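Local coordinates for protein pyridoxamine 5-phosphate-dependent dehydrase (Escherichia coli, PDB 3B8X) that catalyses the PLP-dependent removal of the C3'-hydroxyl from GDP-4-keto-6-deoxy-D-mannose on the way to L-colitose, a sugar of the O-antigen, at residues 293-298 against 305-310. The protein carries 1 engineered substitution. Sequence-based numbering, arbitrary orientation.
Sequences DVQQET and GFSFII
The ring of Phe308 has the carbonyl oxygen of Asp293 at one edge, near its plane, while Val294 meets it obliquely, CG1 lying 4.1 Å from CE2. Phe308 CG and Val294 CG1 both lie beside their own backbone N, so the side chains run side by side toward helix 255-286, where Phe282 and Phe286 also meet the ring; flat Phe308 and compact branched Val294 suit this apolar layer. Asp293 and Ile309 form an antiparallel hydrogen-bonded pair. Asp293 N gives Ile309 O a short, nearly straight bond (2.6 Å, 176°), and the more bent return from Ile309 N reaches Asp293 O at 3.0 Å, on a lone pair. Partly exposed Asp293 turns OD2 to water 2; apolar Ile309 packs on Tyr363 and Leu364. Asp293 O also accepts a CA-H...O contact from Phe308 and a hydrogen bond from water 1, which bridges to Ser307 OG. Small Ser307 lets Gln295 CB pack 3.4 Å from that hydroxyl. Water 4 links Gln295 N to Ser307 O; water 3 joins Gln295 OE1, Gly305 O and Ser307 N. Extended Gln295 also reaches Thr113 O and Leu137 O with NE2. At this sheet edge, direct pairing thus gives way to water bridges that satisfy buried polar groups.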
loop_
_atom_site.group_PDB
_atom_site.type_symbol
_atom_site.label_atom_id
_atom_site.label_comp_id
_atom_site.label_asym_id
_atom_site.label_seq_id
_atom_site.Cartn_x
_atom_site.Cartn_y
_atom_site.Cartn_z
ATOM N N ASP B 293 -28.660 -18.132 -15.984
ATOM C CA ASP B 293 -29.037 -16.726 -16.190
ATOM C C ASP B 293 -27.790 -15.889 -16.379
ATOM O O ASP B 293 -26.736 -16.187 -15.822
ATOM C CB ASP B 293 -29.801 -16.178 -14.974
ATOM C CG ASP B 293 -31.249 -16.607 -14.969
ATOM O OD1 ASP B 293 -31.886 -16.402 -16.026
ATOM O OD2 ASP B 293 -31.716 -17.206 -13.962
ATOM N N VAL B 294 -27.895 -14.839 -17.184
ATOM C CA VAL B 294 -26.748 -13.953 -17.375
ATOM C C VAL B 294 -26.973 -12.589 -16.684
ATOM O O VAL B 294 -28.009 -12.346 -16.046
ATOM C CB VAL B 294 -26.459 -13.761 -18.872
ATOM C CG1 VAL B 294 -26.121 -15.136 -19.538
ATOM C CG2 VAL B 294 -27.648 -13.120 -19.573
ATOM N N GLN B 295 -26.003 -11.687 -16.767
ATOM C CA GLN B 295 -26.166 -10.401 -16.104
ATOM C C GLN B 295 -27.082 -9.463 -16.921
ATOM O O GLN B 295 -26.963 -9.368 -18.147
ATOM C CB GLN B 295 -24.789 -9.731 -15.838
ATOM C CG GLN B 295 -24.763 -8.392 -15.037
ATOM C CD GLN B 295 -23.331 -7.980 -14.672
ATOM O OE1 GLN B 295 -22.390 -8.322 -15.390
ATOM N NE2 GLN B 295 -23.161 -7.288 -13.542
ATOM N N GLN B 296 -28.008 -8.824 -16.210
ATOM C CA GLN B 296 -28.866 -7.820 -16.806
ATOM C C GLN B 296 -28.109 -6.513 -16.773
ATOM O O GLN B 296 -27.780 -6.017 -15.679
ATOM C CB GLN B 296 -30.122 -7.605 -15.985
ATOM C CG GLN B 296 -30.928 -6.415 -16.493
ATOM C CD GLN B 296 -32.148 -6.159 -15.620
ATOM O OE1 GLN B 296 -32.259 -5.112 -14.972
ATOM N NE2 GLN B 296 -33.035 -7.146 -15.541
ATOM N N GLU B 297 -27.892 -5.950 -17.957
ATOM C CA GLU B 297 -27.177 -4.696 -18.122
ATOM C C GLU B 297 -27.931 -3.433 -17.702
ATOM O O GLU B 297 -29.088 -3.246 -18.074
ATOM C CB GLU B 297 -26.812 -4.525 -19.604
ATOM C CG GLU B 297 -25.976 -3.263 -19.872
ATOM C CD GLU B 297 -25.422 -3.260 -21.263
ATOM O OE1 GLU B 297 -26.084 -3.868 -22.124
ATOM O OE2 GLU B 297 -24.328 -2.706 -21.505
ATOM N N THR B 298 -27.232 -2.546 -17.001
ATOM C CA THR B 298 -27.749 -1.213 -16.632
ATOM C C THR B 298 -26.860 -0.208 -17.421
ATOM O O THR B 298 -25.670 -0.451 -17.592
ATOM C CB THR B 298 -27.625 -1.007 -15.103
ATOM O OG1 THR B 298 -28.497 -1.939 -14.455
ATOM C CG2 THR B 298 -28.063 0.407 -14.698
ATOM N N GLY B 305 -16.351 -9.222 -17.219
ATOM C CA GLY B 305 -16.386 -10.666 -17.427
ATOM C C GLY B 305 -17.818 -11.087 -17.687
ATOM O O GLY B 305 -18.722 -10.269 -17.637
ATOM N N PHE B 306 -18.026 -12.370 -17.917
ATOM C CA PHE B 306 -19.344 -12.923 -18.199
ATOM C C PHE B 306 -19.842 -13.832 -17.086
ATOM O O PHE B 306 -19.397 -14.993 -16.965
ATOM C CB PHE B 306 -19.212 -13.738 -19.491
ATOM C CG PHE B 306 -18.940 -12.890 -20.684
ATOM C CD1 PHE B 306 -17.898 -13.197 -21.561
ATOM C CD2 PHE B 306 -19.704 -11.740 -20.895
ATOM C CE1 PHE B 306 -17.696 -12.425 -22.705
ATOM C CE2 PHE B 306 -19.503 -10.928 -22.016
ATOM C CZ PHE B 306 -18.458 -11.262 -22.891
ATOM N N SER B 307 -20.819 -13.345 -16.317
ATOM C CA SER B 307 -21.337 -14.116 -15.205
ATOM C C SER B 307 -22.441 -15.071 -15.643
ATOM O O SER B 307 -23.124 -14.839 -16.641
ATOM C CB SER B 307 -21.952 -13.162 -14.173
ATOM O OG SER B 307 -23.093 -12.522 -14.732
ATOM N N PHE B 308 -22.600 -16.124 -14.840
ATOM C CA PHE B 308 -23.679 -17.105 -14.979
ATOM C C PHE B 308 -24.213 -17.405 -13.598
ATOM O O PHE B 308 -23.471 -17.357 -12.612
ATOM C CB PHE B 308 -23.154 -18.432 -15.477
ATOM C CG PHE B 308 -22.728 -18.409 -16.890
ATOM C CD1 PHE B 308 -21.423 -18.705 -17.209
ATOM C CD2 PHE B 308 -23.623 -18.075 -17.895
ATOM C CE1 PHE B 308 -20.999 -18.707 -18.509
ATOM C CE2 PHE B 308 -23.191 -18.045 -19.216
ATOM C CZ PHE B 308 -21.868 -18.362 -19.514
ATOM N N ILE B 309 -25.513 -17.677 -13.540
ATOM C CA ILE B 309 -26.179 -18.066 -12.311
ATOM C C ILE B 309 -27.145 -19.189 -12.701
ATOM O O ILE B 309 -27.950 -19.069 -13.633
ATOM C CB ILE B 309 -26.879 -16.886 -11.569
ATOM C CG1 ILE B 309 -25.834 -16.091 -10.802
ATOM C CG2 ILE B 309 -27.782 -17.436 -10.442
ATOM C CD1 ILE B 309 -26.217 -14.681 -10.574
ATOM N N ILE B 310 -26.980 -20.314 -12.018
ATOM C CA ILE B 310 -27.774 -21.493 -12.261
ATOM C C ILE B 310 -29.190 -21.203 -11.827
ATOM O O ILE B 310 -29.441 -20.709 -10.723
ATOM C CB ILE B 310 -27.209 -22.681 -11.466
ATOM C CG1 ILE B 310 -25.774 -22.984 -11.897
ATOM C CG2 ILE B 310 -28.085 -23.935 -11.578
ATOM C CD1 ILE B 310 -25.125 -24.189 -11.164
HETATM O O HOH W 1 -25.297 -13.905 -14.202
HETATM O O HOH W 2 -30.767 -17.719 -11.782
HETATM O O HOH W 3 -21.372 -10.549 -16.830
HETATM O O HOH W 4 -23.514 -12.471 -17.734
#